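Local structure of polyketide synthase/nonribosomal peptide synthetase hybrid RzxB (Pseudomonas fluorescens, 5IL6) at residues I251-A254 / D260-F263; Q159-M164 / G213-L218; D208-G213 / L247-R252. The protein probably catalyses the dehydration of carrier-protein-bound beta-hydroxyacyl intermediates in the polyketide steps of rhizoxin biosynthesis, through its dehydratase domain. One frame throughout, in Å; residues are numbered along the deposited sequence.

Followed from the N terminus, the chain first lays down helix 154-164. Contact 2 (159-164 / 213-218) closes a loop of 48 residues when the turn after helix 204-212 returns to that helix. Contact 3 (208-213 / 247-252) starts just before this turn and ends on strand 246-254, so contacts 2 and 3 cross and share G213. Contact 1 (251-254 / 260-263) follows contact 2 in series and begins where contact 3 ends, with I251 and R252 in common. It closes a short hairpin between strands 246-254 and 261-268. Together the three tie two helices, and the turn that follows the second, to neighbouring strands of the second hot-dog unit.

Contact 1: residues I251-A254 / D260-F263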
loop_
_atom_site.group_PDB
_atom_site.type_symbol
_atom_site.label_atom_id
_atom_site.label_comp_id
_atom_site.label_asym_id
_atom_site.label_seq_id
_atom_site.Cartn_x
_atom_site.Cartn_y
_atom_site.Cartn_z
ATOM N N ILE A 251 1.005 14.810 -0.628
ATOM C CA ILE A 251 0.204 14.234 -1.702
ATOM C C ILE A 251 0.009 15.298 -2.770
ATOM O O ILE A 251 -0.330 16.445 -2.455
ATOM C CB ILE A 251 -1.153 13.725 -1.185
ATOM C CG1 ILE A 251 -0.948 12.695 -0.068
ATOM C CG2 ILE A 251 -1.965 13.118 -2.328
ATOM C CD1 ILE A 251 -2.218 12.307 0.655
ATOM N N ARG A 252 0.222 14.918 -4.030
ATOM C CA ARG A 252 0.039 15.815 -5.166
ATOM C C ARG A 252 -0.836 15.129 -6.201
ATOM O O ARG A 252 -0.518 14.024 -6.650
ATOM C CB ARG A 252 1.380 16.216 -5.787
ATOM C CG ARG A 252 1.258 16.940 -7.128
ATOM C CD ARG A 252 0.340 18.151 -7.030
ATOM N NE ARG A 252 0.374 18.985 -8.228
ATOM C CZ ARG A 252 1.362 19.825 -8.521
ATOM N NH1 ARG A 252 2.410 19.937 -7.713
ATOM N NH2 ARG A 252 1.306 20.553 -9.628
ATOM N N ARG A 253 -1.934 15.780 -6.572
ATOM C CA ARG A 253 -2.746 15.309 -7.683
ATOM C C ARG A 253 -1.934 15.348 -8.972
ATOM O O ARG A 253 -1.195 16.304 -9.230
ATOM C CB ARG A 253 -3.999 16.172 -7.813
ATOM C CG ARG A 253 -4.957 15.757 -8.920
ATOM C CD ARG A 253 -6.037 14.825 -8.409
ATOM N NE ARG A 253 -7.033 14.547 -9.443
ATOM C CZ ARG A 253 -8.251 15.082 -9.492
ATOM N NH1 ARG A 253 -8.656 15.938 -8.561
ATOM N NH2 ARG A 253 -9.074 14.756 -10.483
ATOM N N ALA A 254 -2.075 14.307 -9.780
ATOM C CA ALA A 254 -1.381 14.195 -11.050
ATOM C C ALA A 254 -2.382 14.034 -12.185
ATOM O O ALA A 254 -3.525 13.615 -11.962
ATOM C CB ALA A 254 -0.416 13.001 -11.048
ATOM N N ASP A 260 -10.476 7.962 -14.172
ATOM C CA ASP A 260 -9.563 7.579 -13.106
ATOM C C ASP A 260 -8.952 8.804 -12.438
ATOM O O ASP A 260 -9.102 9.942 -12.894
ATOM C CB ASP A 260 -8.465 6.664 -13.654
ATOM C CG ASP A 260 -9.028 5.506 -14.454
ATOM O OD1 ASP A 260 -10.149 5.060 -14.126
ATOM O OD2 ASP A 260 -8.356 5.040 -15.398
ATOM N N TYR A 261 -8.269 8.547 -11.323
ATOM C CA TYR A 261 -7.574 9.568 -10.553
ATOM C C TYR A 261 -6.158 9.090 -10.274
ATOM O O TYR A 261 -5.938 7.902 -10.019
ATOM C CB TYR A 261 -8.304 9.859 -9.236
ATOM C CG TYR A 261 -9.742 10.281 -9.429
ATOM C CD1 TYR A 261 -10.746 9.335 -9.589
ATOM C CD2 TYR A 261 -10.095 11.622 -9.456
ATOM C CE1 TYR A 261 -12.060 9.713 -9.771
ATOM C CE2 TYR A 261 -11.409 12.012 -9.635
ATOM C CZ TYR A 261 -12.387 11.052 -9.790
ATOM O OH TYR A 261 -13.696 11.432 -9.969
ATOM N N CYS A 262 -5.201 10.014 -10.316
ATOM C CA CYS A 262 -3.791 9.679 -10.163
ATOM C C CYS A 262 -3.123 10.660 -9.209
ATOM O O CYS A 262 -3.435 11.854 -9.213
ATOM C CB CYS A 262 -3.073 9.695 -11.519
ATOM S SG CYS A 262 -1.394 9.043 -11.469
ATOM N N PHE A 263 -2.203 10.145 -8.393
ATOM C CA PHE A 263 -1.531 10.943 -7.375
ATOM C C PHE A 263 -0.081 10.501 -7.243
ATOM O O PHE A 263 0.263 9.352 -7.530
ATOM C CB PHE A 263 -2.211 10.809 -6.004
ATOM C CG PHE A 263 -3.678 11.123 -6.016
ATOM C CD1 PHE A 263 -4.606 10.138 -6.304
ATOM C CD2 PHE A 263 -4.129 12.401 -5.729
ATOM C CE1 PHE A 263 -5.957 10.423 -6.316
ATOM C CE2 PHE A 263 -5.480 12.689 -5.737
ATOM C CZ PHE A 263 -6.394 11.698 -6.031
HETATM O O HOH W 1 -5.969 12.840 -11.147
HETATM O O HOH W 2 -8.474 12.747 -12.402
#
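The R253 guanidinium has Y261 CD2 over one face and two waters at its edge, in its plane. The Y261 ring meets it edge-on, with CD2 3.5 Å from R253 NH2. The two planes are inclined by 53°, so this is not a parallel stack. The aliphatic part of the same arginine meets the F263 ring obliquely, with R253 CD 3.5 Å from F263 CE2. The torsions explain this path. CG of R253 stands opposite the backbone N (chi1 -178°), and the bend about CB-CG (chi2 94°) turns the chain along strand 261-263.

Water 1 bridges the strands. It accepts from R253 NE (2.6 Å) and from C262 N (3.0 Å), and donates to A254 O (2.7 Å). Water 2 accepts from R253 NH2 (2.8 Å) and donates to D260 O (2.9 Å). A direct backbone bond runs from A254 N to C262 O, 2.9 Å long. R253 and F263 form an antiparallel non-hydrogen-bonded pair, and their side chains share one face of the sheet. R253 NH1 also makes a salt bridge to E221.

A leucine in place of R253 would probably leave E221 without its charge mate and both waters without an arginine donor. The contact lies at the loop end of the hairpin of strands 246-254 and 261-268. Here water 1 stands in for a direct bond between A254 O and C262 N. The arginine is thus held by apolar packing along its chain and by polar partners at its end.

Contact 2: residues Q159-M164 / G213-L218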
loop_
_atom_site.group_PDB
_atom_site.type_symbol
_atom_site.label_atom_id
_atom_site.label_comp_id
_atom_site.label_asym_id
_atom_site.label_seq_id
_atom_site.Cartn_x
_atom_site.Cartn_y
_atom_site.Cartn_z
ATOM N N GLN A 159 -16.245 9.566 5.994
ATOM C CA GLN A 159 -17.651 9.467 5.613
ATOM C C GLN A 159 -17.795 9.303 4.107
ATOM O O GLN A 159 -18.702 8.609 3.633
ATOM C CB GLN A 159 -18.426 10.696 6.094
ATOM C CG GLN A 159 -19.293 11.358 5.021
ATOM C CD GLN A 159 -20.243 12.398 5.583
ATOM O OE1 GLN A 159 -21.460 12.292 5.423
ATOM N NE2 GLN A 159 -19.697 13.408 6.244
ATOM N N ARG A 160 -16.910 9.936 3.334
ATOM C CA ARG A 160 -16.956 9.763 1.886
ATOM C C ARG A 160 -16.522 8.356 1.491
ATOM O O ARG A 160 -17.153 7.727 0.634
ATOM C CB ARG A 160 -16.082 10.813 1.196
ATOM C CG ARG A 160 -16.279 10.890 -0.319
ATOM C CD ARG A 160 -17.720 11.226 -0.692
ATOM N NE ARG A 160 -18.196 12.429 -0.012
ATOM C CZ ARG A 160 -18.143 13.659 -0.515
ATOM N NH1 ARG A 160 -17.641 13.877 -1.724
ATOM N NH2 ARG A 160 -18.602 14.681 0.194
ATOM N N PHE A 161 -15.441 7.851 2.094
ATOM C CA PHE A 161 -15.056 6.459 1.873
ATOM C C PHE A 161 -16.201 5.522 2.226
ATOM O O PHE A 161 -16.495 4.574 1.488
ATOM C CB PHE A 161 -13.817 6.106 2.700
ATOM C CG PHE A 161 -12.524 6.586 2.103
ATOM C CD1 PHE A 161 -12.121 6.156 0.849
ATOM C CD2 PHE A 161 -11.701 7.450 2.805
ATOM C CE1 PHE A 161 -10.929 6.592 0.301
ATOM C CE2 PHE A 161 -10.508 7.888 2.264
ATOM C CZ PHE A 161 -10.121 7.456 1.011
ATOM N N ALA A 162 -16.852 5.765 3.364
ATOM C CA ALA A 162 -17.947 4.903 3.788
ATOM C C ALA A 162 -19.108 4.976 2.805
ATOM O O ALA A 162 -19.775 3.967 2.545
ATOM C CB ALA A 162 -18.405 5.292 5.195
ATOM N N ALA A 163 -19.368 6.165 2.251
ATOM C CA ALA A 163 -20.444 6.305 1.277
ATOM C C ALA A 163 -20.171 5.521 0.000
ATOM O O ALA A 163 -21.117 5.101 -0.675
ATOM C CB ALA A 163 -20.664 7.784 0.950
ATOM N N MET A 164 -18.903 5.311 -0.354
ATOM C CA MET A 164 -18.581 4.518 -1.533
ATOM C C MET A 164 -18.459 3.030 -1.224
ATOM O O MET A 164 -18.323 2.230 -2.156
ATOM C CB MET A 164 -17.301 5.031 -2.208
ATOM C CG MET A 164 -16.007 4.855 -1.439
ATOM S SD MET A 164 -14.558 5.382 -2.394
ATOM C CE MET A 164 -15.070 6.989 -2.995
ATOM N N GLY A 213 -5.189 9.371 2.298
ATOM C CA GLY A 213 -5.060 10.817 2.302
ATOM C C GLY A 213 -5.453 11.482 1.001
ATOM O O GLY A 213 -5.761 12.678 0.998
ATOM N N VAL A 214 -5.462 10.738 -0.109
ATOM C CA VAL A 214 -5.812 11.343 -1.390
ATOM C C VAL A 214 -7.223 11.914 -1.351
ATOM O O VAL A 214 -7.543 12.828 -2.118
ATOM C CB VAL A 214 -5.669 10.324 -2.543
ATOM C CG1 VAL A 214 -4.275 9.691 -2.547
ATOM C CG2 VAL A 214 -6.758 9.252 -2.471
ATOM N N MET A 215 -8.075 11.398 -0.462
ATOM C CA MET A 215 -9.445 11.888 -0.376
ATOM C C MET A 215 -9.489 13.374 -0.048
ATOM O O MET A 215 -10.468 14.052 -0.381
ATOM C CB MET A 215 -10.218 11.087 0.670
ATOM C CG MET A 215 -11.685 11.474 0.790
ATOM S SD MET A 215 -12.556 11.258 -0.775
ATOM C CE MET A 215 -12.690 9.474 -0.839
ATOM N N ALA A 216 -8.449 13.900 0.606
ATOM C CA ALA A 216 -8.391 15.333 0.866
ATOM C C ALA A 216 -8.559 16.126 -0.423
ATOM O O ALA A 216 -9.151 17.212 -0.425
ATOM C CB ALA A 216 -7.066 15.694 1.540
ATOM N N LEU A 217 -8.034 15.602 -1.526
ATOM C CA LEU A 217 -8.070 16.281 -2.813
ATOM C C LEU A 217 -9.319 15.970 -3.630
ATOM O O LEU A 217 -9.492 16.555 -4.705
ATOM C CB LEU A 217 -6.821 15.910 -3.619
ATOM C CG LEU A 217 -5.489 16.314 -2.975
ATOM C CD1 LEU A 217 -4.310 15.797 -3.782
ATOM C CD2 LEU A 217 -5.395 17.828 -2.827
ATOM N N LEU A 218 -10.193 15.079 -3.155
ATOM C CA LEU A 218 -11.341 14.634 -3.935
ATOM C C LEU A 218 -12.694 14.961 -3.319
ATOM O O LEU A 218 -13.715 14.748 -3.984
ATOM C CB LEU A 218 -11.267 13.116 -4.165
ATOM C CG LEU A 218 -10.034 12.593 -4.907
ATOM C CD1 LEU A 218 -10.077 11.079 -4.993
ATOM C CD2 LEU A 218 -9.947 13.199 -6.301
#
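R160 leans on M215 with its carbon chain and gives NH1 to the carbonyl O of L219, just past the turn 213-218. Its CG lies 3.8 Å from M215 SD, and the two side chains cross at about a right angle. The charged end therefore bonds the backbone of the turn while the middle of the chain packs on sulfur.

M215 carries most of the contact. Its CG is turned opposite the backbone N (chi1 -177°), which sends the side chain out toward helix 154-164. Bends at chi2 and chi3 then fold the terminal methyl over one face of the F161 ring. The methyl CE of M215 sits 3.7 Å from the F161 ring centroid, 16° off the ring normal, and makes a CH-pi contact. It is displaced toward the rim, and F161 CE1 is its nearest ring atom at 3.6 Å. M215 SD is 5.0 Å from the F161 centroid, which makes this a Met-aromatic contact. The root of the same side chain reaches the end of the ring, with M215 CB 3.6 Å from F161 CZ.

M164 joins from one turn further along the helix. Its methyl CE meets M215 CE tip to tip at 4.1 Å. The M215 methyl is thus packed by an aromatic face, a second methionine and the arginine chain.

The turn itself is held by backbone bonds from A216 N to G213 O, L217 N to V214 O and L218 N to M215 O. While M215 faces helix 154-164, V214, L217 and L218 pack on I251, R253, Y261 and F263. The turn after helix 204-212 therefore lies between helix 154-164 and strands 246-254 and 261-268.

Contact 3: residues D208-G213 / L247-R252; sequences DAAMQG and LQVQIR
A210 and V249 join the central helix of a hot-dog unit (204-212) to the sheet that curves round it. This is the second hot-dog unit of the dehydratase double hot-dog fold. A210 CB touches both methyls of V249, at 3.9 Å from CG2 and 4.0 Å from CG1. V249 has CG1 opposite its backbone N (chi1 -177°) and CG2 beside that N, so both branches reach the helix. The small methyl of A210 lets the backbones come close, with the CA atoms of A210 and V249 6.2 Å apart.

I251 reaches the helix end with a straight chain. Its chi2 of 171° extends CD1 up to the backbone of G213 and the last turn. CD1 also lies 3.8 Å from A210 O. The site leaves little room: a beta carbon on G213 would point at the strand and fall only 2.7 Å from I251 CD1.

D208 and Q212 lie on the side of the helix away from the strand. They fit the DxxxQ motif of polyketide synthase dehydratases, which in related enzymes supplies an active-site aspartate. Q212 NE2 donates to D208 OD2 at 2.8 Å, arriving from above the carboxylate plane, 50° out of it. H172 ND1 makes a weak bond to the same oxygen. Q212 also bonds Y158 OH through OE1 and H172 O through NE2, so both ends of its amide are fixed. The apolar contact thus seats the helix on the sheet from behind the motif. Its tightest touch is I251 CD1 against the carbonyl carbon C of G213, at 3.4 Å.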
loop_
_atom_site.group_PDB
_atom_site.type_symbol
_atom_site.label_atom_id
_atom_site.label_comp_id
_atom_site.label_asym_id
_atom_site.label_seq_id
_atom_site.Cartn_x
_atom_site.Cartn_y
_atom_site.Cartn_z
ATOM N N ASP A 208 -1.429 2.210 3.929
ATOM C CA ASP A 208 -2.834 2.364 3.568
ATOM C C ASP A 208 -3.347 3.748 3.947
ATOM O O ASP A 208 -4.038 4.399 3.155
ATOM C CB ASP A 208 -3.664 1.265 4.238
ATOM C CG ASP A 208 -5.136 1.333 3.870
ATOM O OD1 ASP A 208 -5.456 1.201 2.671
ATOM O OD2 ASP A 208 -5.973 1.490 4.785
ATOM N N ALA A 209 -2.994 4.227 5.144
ATOM C CA ALA A 209 -3.419 5.558 5.567
ATOM C C ALA A 209 -2.851 6.634 4.652
ATOM O O ALA A 209 -3.526 7.628 4.356
ATOM C CB ALA A 209 -2.990 5.811 7.012
ATOM N N ALA A 210 -1.606 6.463 4.202
ATOM C CA ALA A 210 -1.047 7.392 3.227
ATOM C C ALA A 210 -1.924 7.464 1.984
ATOM O O ALA A 210 -2.185 8.554 1.459
ATOM C CB ALA A 210 0.379 6.975 2.859
ATOM N N MET A 211 -2.402 6.312 1.510
ATOM C CA MET A 211 -3.276 6.290 0.342
ATOM C C MET A 211 -4.637 6.897 0.656
ATOM O O MET A 211 -5.230 7.573 -0.194
ATOM C CB MET A 211 -3.438 4.856 -0.161
ATOM C CG MET A 211 -2.157 4.235 -0.680
ATOM S SD MET A 211 -2.445 2.616 -1.415
ATOM C CE MET A 211 -0.782 1.963 -1.449
ATOM N N GLN A 212 -5.157 6.654 1.861
ATOM C CA GLN A 212 -6.422 7.265 2.253
ATOM C C GLN A 212 -6.370 8.779 2.118
ATOM O O GLN A 212 -7.396 9.418 1.851
ATOM C CB GLN A 212 -6.770 6.891 3.694
ATOM C CG GLN A 212 -7.008 5.411 3.936
ATOM C CD GLN A 212 -7.138 5.097 5.412
ATOM O OE1 GLN A 212 -7.231 6.003 6.238
ATOM N NE2 GLN A 212 -7.121 3.813 5.755
ATOM N N GLY A 213 -5.189 9.371 2.298
ATOM C CA GLY A 213 -5.060 10.817 2.302
ATOM C C GLY A 213 -5.453 11.482 1.001
ATOM O O GLY A 213 -5.761 12.678 0.998
ATOM N N LEU A 247 4.203 9.450 10.709
ATOM C CA LEU A 247 4.672 9.881 9.400
ATOM C C LEU A 247 3.934 11.128 8.943
ATOM O O LEU A 247 2.791 11.379 9.336
ATOM C CB LEU A 247 4.476 8.779 8.352
ATOM C CG LEU A 247 5.297 7.505 8.535
ATOM C CD1 LEU A 247 4.812 6.423 7.585
ATOM C CD2 LEU A 247 6.769 7.783 8.314
ATOM N N GLN A 248 4.609 11.899 8.094
ATOM C CA GLN A 248 3.994 12.945 7.292
ATOM C C GLN A 248 3.902 12.456 5.855
ATOM O O GLN A 248 4.822 11.800 5.358
ATOM C CB GLN A 248 4.805 14.244 7.327
ATOM C CG GLN A 248 4.897 14.919 8.675
ATOM C CD GLN A 248 5.719 16.189 8.610
ATOM O OE1 GLN A 248 5.179 17.279 8.430
ATOM N NE2 GLN A 248 7.034 16.053 8.741
ATOM N N VAL A 249 2.797 12.777 5.188
ATOM C CA VAL A 249 2.565 12.339 3.818
ATOM C C VAL A 249 2.216 13.558 2.978
ATOM O O VAL A 249 1.190 14.206 3.215
ATOM C CB VAL A 249 1.448 11.285 3.728
ATOM C CG1 VAL A 249 1.295 10.800 2.297
ATOM C CG2 VAL A 249 1.742 10.118 4.662
ATOM N N GLN A 250 3.064 13.864 2.001
ATOM C CA GLN A 250 2.778 14.905 1.024
ATOM C C GLN A 250 2.139 14.264 -0.200
ATOM O O GLN A 250 2.675 13.295 -0.749
ATOM C CB GLN A 250 4.050 15.651 0.622
ATOM C CG GLN A 250 3.774 16.870 -0.238
ATOM C CD GLN A 250 5.030 17.584 -0.677
ATOM O OE1 GLN A 250 6.140 17.217 -0.293
ATOM N NE2 GLN A 250 4.861 18.612 -1.501
ATOM N N ILE A 251 1.005 14.810 -0.628
ATOM C CA ILE A 251 0.204 14.234 -1.702
ATOM C C ILE A 251 0.009 15.298 -2.770
ATOM O O ILE A 251 -0.330 16.445 -2.455
ATOM C CB ILE A 251 -1.153 13.725 -1.185
ATOM C CG1 ILE A 251 -0.948 12.695 -0.068
ATOM C CG2 ILE A 251 -1.965 13.118 -2.328
ATOM C CD1 ILE A 251 -2.218 12.307 0.655
ATOM N N ARG A 252 0.222 14.918 -4.030
ATOM C CA ARG A 252 0.039 15.815 -5.166
ATOM C C ARG A 252 -0.836 15.129 -6.201
ATOM O O ARG A 252 -0.518 14.024 -6.650
ATOM C CB ARG A 252 1.380 16.216 -5.787
ATOM C CG ARG A 252 1.258 16.940 -7.128
ATOM C CD ARG A 252 0.340 18.151 -7.030
ATOM N NE ARG A 252 0.374 18.985 -8.228
ATOM C CZ ARG A 252 1.362 19.825 -8.521
ATOM N NH1 ARG A 252 2.410 19.937 -7.713
ATOM N NH2 ARG A 252 1.306 20.553 -9.628
#